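Putative citrate lyase, alfa subunit (Streptococcus mutans, PDB 2HJ0) is a putative alpha subunit of citrate lyase, an alpha/beta protein whose chain carries two large mixed sheets with helices packed on them. Local coordinates at residues D368-S373 / K408-I413. Sequence-based numbering, arbitrary orientation.
Sequences DICVLS and KMSLVI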
loop_
_atom_site.group_PDB
_atom_site.type_symbol
_atom_site.label_atom_id
_atom_site.label_comp_id
_atom_site.label_asym_id
_atom_site.label_seq_id
_atom_site.Cartn_x
_atom_site.Cartn_y
_atom_site.Cartn_z
ATOM N N ASP A 368 -12.029 -21.128 -5.045
ATOM C CA ASP A 368 -12.457 -22.523 -5.182
ATOM C C ASP A 368 -12.807 -22.891 -6.619
ATOM O O ASP A 368 -12.561 -24.016 -7.054
ATOM C CB ASP A 368 -13.676 -22.848 -4.298
ATOM C CG ASP A 368 -13.380 -22.742 -2.817
ATOM O OD1 ASP A 368 -12.287 -23.194 -2.382
ATOM O OD2 ASP A 368 -14.255 -22.220 -2.085
ATOM N N ILE A 369 -13.392 -21.961 -7.362
ATOM C CA ILE A 369 -13.742 -22.283 -8.736
ATOM C C ILE A 369 -13.775 -21.048 -9.637
ATOM O O ILE A 369 -14.089 -19.948 -9.196
ATOM C CB ILE A 369 -15.104 -23.048 -8.775
ATOM C CG1 ILE A 369 -15.283 -23.719 -10.122
ATOM C CG2 ILE A 369 -16.272 -22.094 -8.515
ATOM C CD1 ILE A 369 -15.818 -22.784 -11.195
ATOM N N CYS A 370 -13.404 -21.236 -10.895
ATOM C CA CYS A 370 -13.424 -20.155 -11.852
ATOM C C CYS A 370 -14.059 -20.662 -13.152
ATOM O O CYS A 370 -13.918 -21.835 -13.520
ATOM C CB CYS A 370 -12.006 -19.620 -12.113
ATOM S SG CYS A 370 -10.866 -20.790 -12.965
ATOM N N VAL A 371 -14.768 -19.762 -13.831
ATOM C CA VAL A 371 -15.441 -20.063 -15.085
ATOM C C VAL A 371 -14.774 -19.219 -16.168
ATOM O O VAL A 371 -14.895 -18.000 -16.174
ATOM C CB VAL A 371 -16.942 -19.715 -14.975
ATOM C CG1 VAL A 371 -17.676 -20.143 -16.240
ATOM C CG2 VAL A 371 -17.549 -20.403 -13.746
ATOM N N LEU A 372 -14.069 -19.876 -17.082
ATOM C CA LEU A 372 -13.355 -19.195 -18.156
ATOM C C LEU A 372 -13.890 -19.533 -19.543
ATOM O O LEU A 372 -14.576 -20.542 -19.720
ATOM C CB LEU A 372 -11.887 -19.589 -18.100
ATOM C CG LEU A 372 -11.274 -19.365 -16.726
ATOM C CD1 LEU A 372 -9.915 -20.030 -16.632
ATOM C CD2 LEU A 372 -11.185 -17.876 -16.482
ATOM N N SER A 373 -13.556 -18.707 -20.532
ATOM C CA SER A 373 -14.003 -18.972 -21.896
ATOM C C SER A 373 -12.788 -19.325 -22.731
ATOM O O SER A 373 -11.684 -19.401 -22.200
ATOM C CB SER A 373 -14.718 -17.756 -22.483
ATOM O OG SER A 373 -13.927 -16.602 -22.289
ATOM N N LYS A 408 -9.258 -24.282 -7.389
ATOM C CA LYS A 408 -9.342 -25.676 -7.007
ATOM C C LYS A 408 -9.913 -26.415 -8.187
ATOM O O LYS A 408 -9.557 -27.551 -8.456
ATOM C CB LYS A 408 -10.309 -25.873 -5.844
ATOM C CG LYS A 408 -9.995 -25.132 -4.563
ATOM C CD LYS A 408 -8.802 -25.701 -3.852
ATOM C CE LYS A 408 -8.781 -25.204 -2.416
ATOM N NZ LYS A 408 -8.782 -23.711 -2.334
HETATM N N MSE A 409 -10.844 -25.776 -8.880
HETATM C CA MSE A 409 -11.462 -26.400 -10.040
HETATM C C MSE A 409 -11.717 -25.387 -11.144
HETATM O O MSE A 409 -12.530 -24.471 -10.998
HETATM C CB MSE A 409 -12.766 -27.079 -9.640
HETATM C CG MSE A 409 -13.502 -27.714 -10.798
HETATM SE SE MSE A 409 -15.112 -28.581 -10.162
HETATM C CE MSE A 409 -16.219 -27.034 -9.929
ATOM N N SER A 410 -11.009 -25.575 -12.252
ATOM C CA SER A 410 -11.117 -24.696 -13.403
ATOM C C SER A 410 -12.114 -25.173 -14.442
ATOM O O SER A 410 -12.028 -26.301 -14.929
ATOM C CB SER A 410 -9.750 -24.539 -14.064
ATOM O OG SER A 410 -8.938 -23.653 -13.322
ATOM N N LEU A 411 -13.063 -24.306 -14.785
ATOM C CA LEU A 411 -14.052 -24.636 -15.801
ATOM C C LEU A 411 -13.809 -23.793 -17.033
ATOM O O LEU A 411 -13.655 -22.579 -16.943
ATOM C CB LEU A 411 -15.469 -24.369 -15.306
ATOM C CG LEU A 411 -16.250 -25.593 -14.850
ATOM C CD1 LEU A 411 -15.554 -26.180 -13.626
ATOM C CD2 LEU A 411 -17.684 -25.205 -14.526
ATOM N N VAL A 412 -13.748 -24.442 -18.186
ATOM C CA VAL A 412 -13.572 -23.726 -19.441
ATOM C C VAL A 412 -14.817 -24.045 -20.272
ATOM O O VAL A 412 -14.957 -25.142 -20.830
ATOM C CB VAL A 412 -12.283 -24.176 -20.201
ATOM C CG1 VAL A 412 -12.239 -23.548 -21.582
ATOM C CG2 VAL A 412 -11.042 -23.768 -19.414
ATOM N N ILE A 413 -15.741 -23.095 -20.322
ATOM C CA ILE A 413 -16.959 -23.302 -21.082
ATOM C C ILE A 413 -16.918 -22.534 -22.387
ATOM O O ILE A 413 -16.374 -21.436 -22.453
ATOM C CB ILE A 413 -18.210 -22.876 -20.277
ATOM C CG1 ILE A 413 -18.278 -21.354 -20.156
ATOM C CG2 ILE A 413 -18.169 -23.491 -18.889
ATOM C CD1 ILE A 413 -19.543 -20.876 -19.497
#
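Between the peptide planes of the parallel strands 369-372 and 409-413, hydrogen bonds join the edges; Ile369, Met409, Val371 and Leu411 lie on one face, Cys370, Ser410, Leu372 and Val412 on the other. Cys370 O takes the N-H of Leu411 (N to O 2.9 Å), Leu411 O that of Leu372, and Leu372 O that of Ile413. At the N-terminal end the bonds weaken: Met409 N to Asp368 O is bent to 135°, and Cys370 N lies 3.4 Å from Met409 O. Ile369 and selenomethionine Met409 run side by side; CG1 of Ile369, anti to its backbone N (chi1 -164°), meets Met409 CE at 3.5 Å. Ile369 CD1 reaches CD1 of Leu411, and farther along Val371 CG1 touches CD1 of Ile413 at 3.8 Å, the two side chains passing at a slant. On the other face Cys370 SG is 3.5 Å from Ser410 OG, whose hydrogen bond goes to Ala404 O. Just ahead of the strands, Asp368 and Lys408 point the same way and form a long salt bridge, OD1 to NZ 3.5 Å. The connection between the strands includes helix 400-406, which covers Cys370 and Leu372: a beta-alpha-beta crossover. Helices 251-265 and 282-297 cover Val371 and Ile413 on the opposite face, as in an alpha/beta sheet, where strand 275-277 flanks 369-372 and strand 440-442 flanks 409-413.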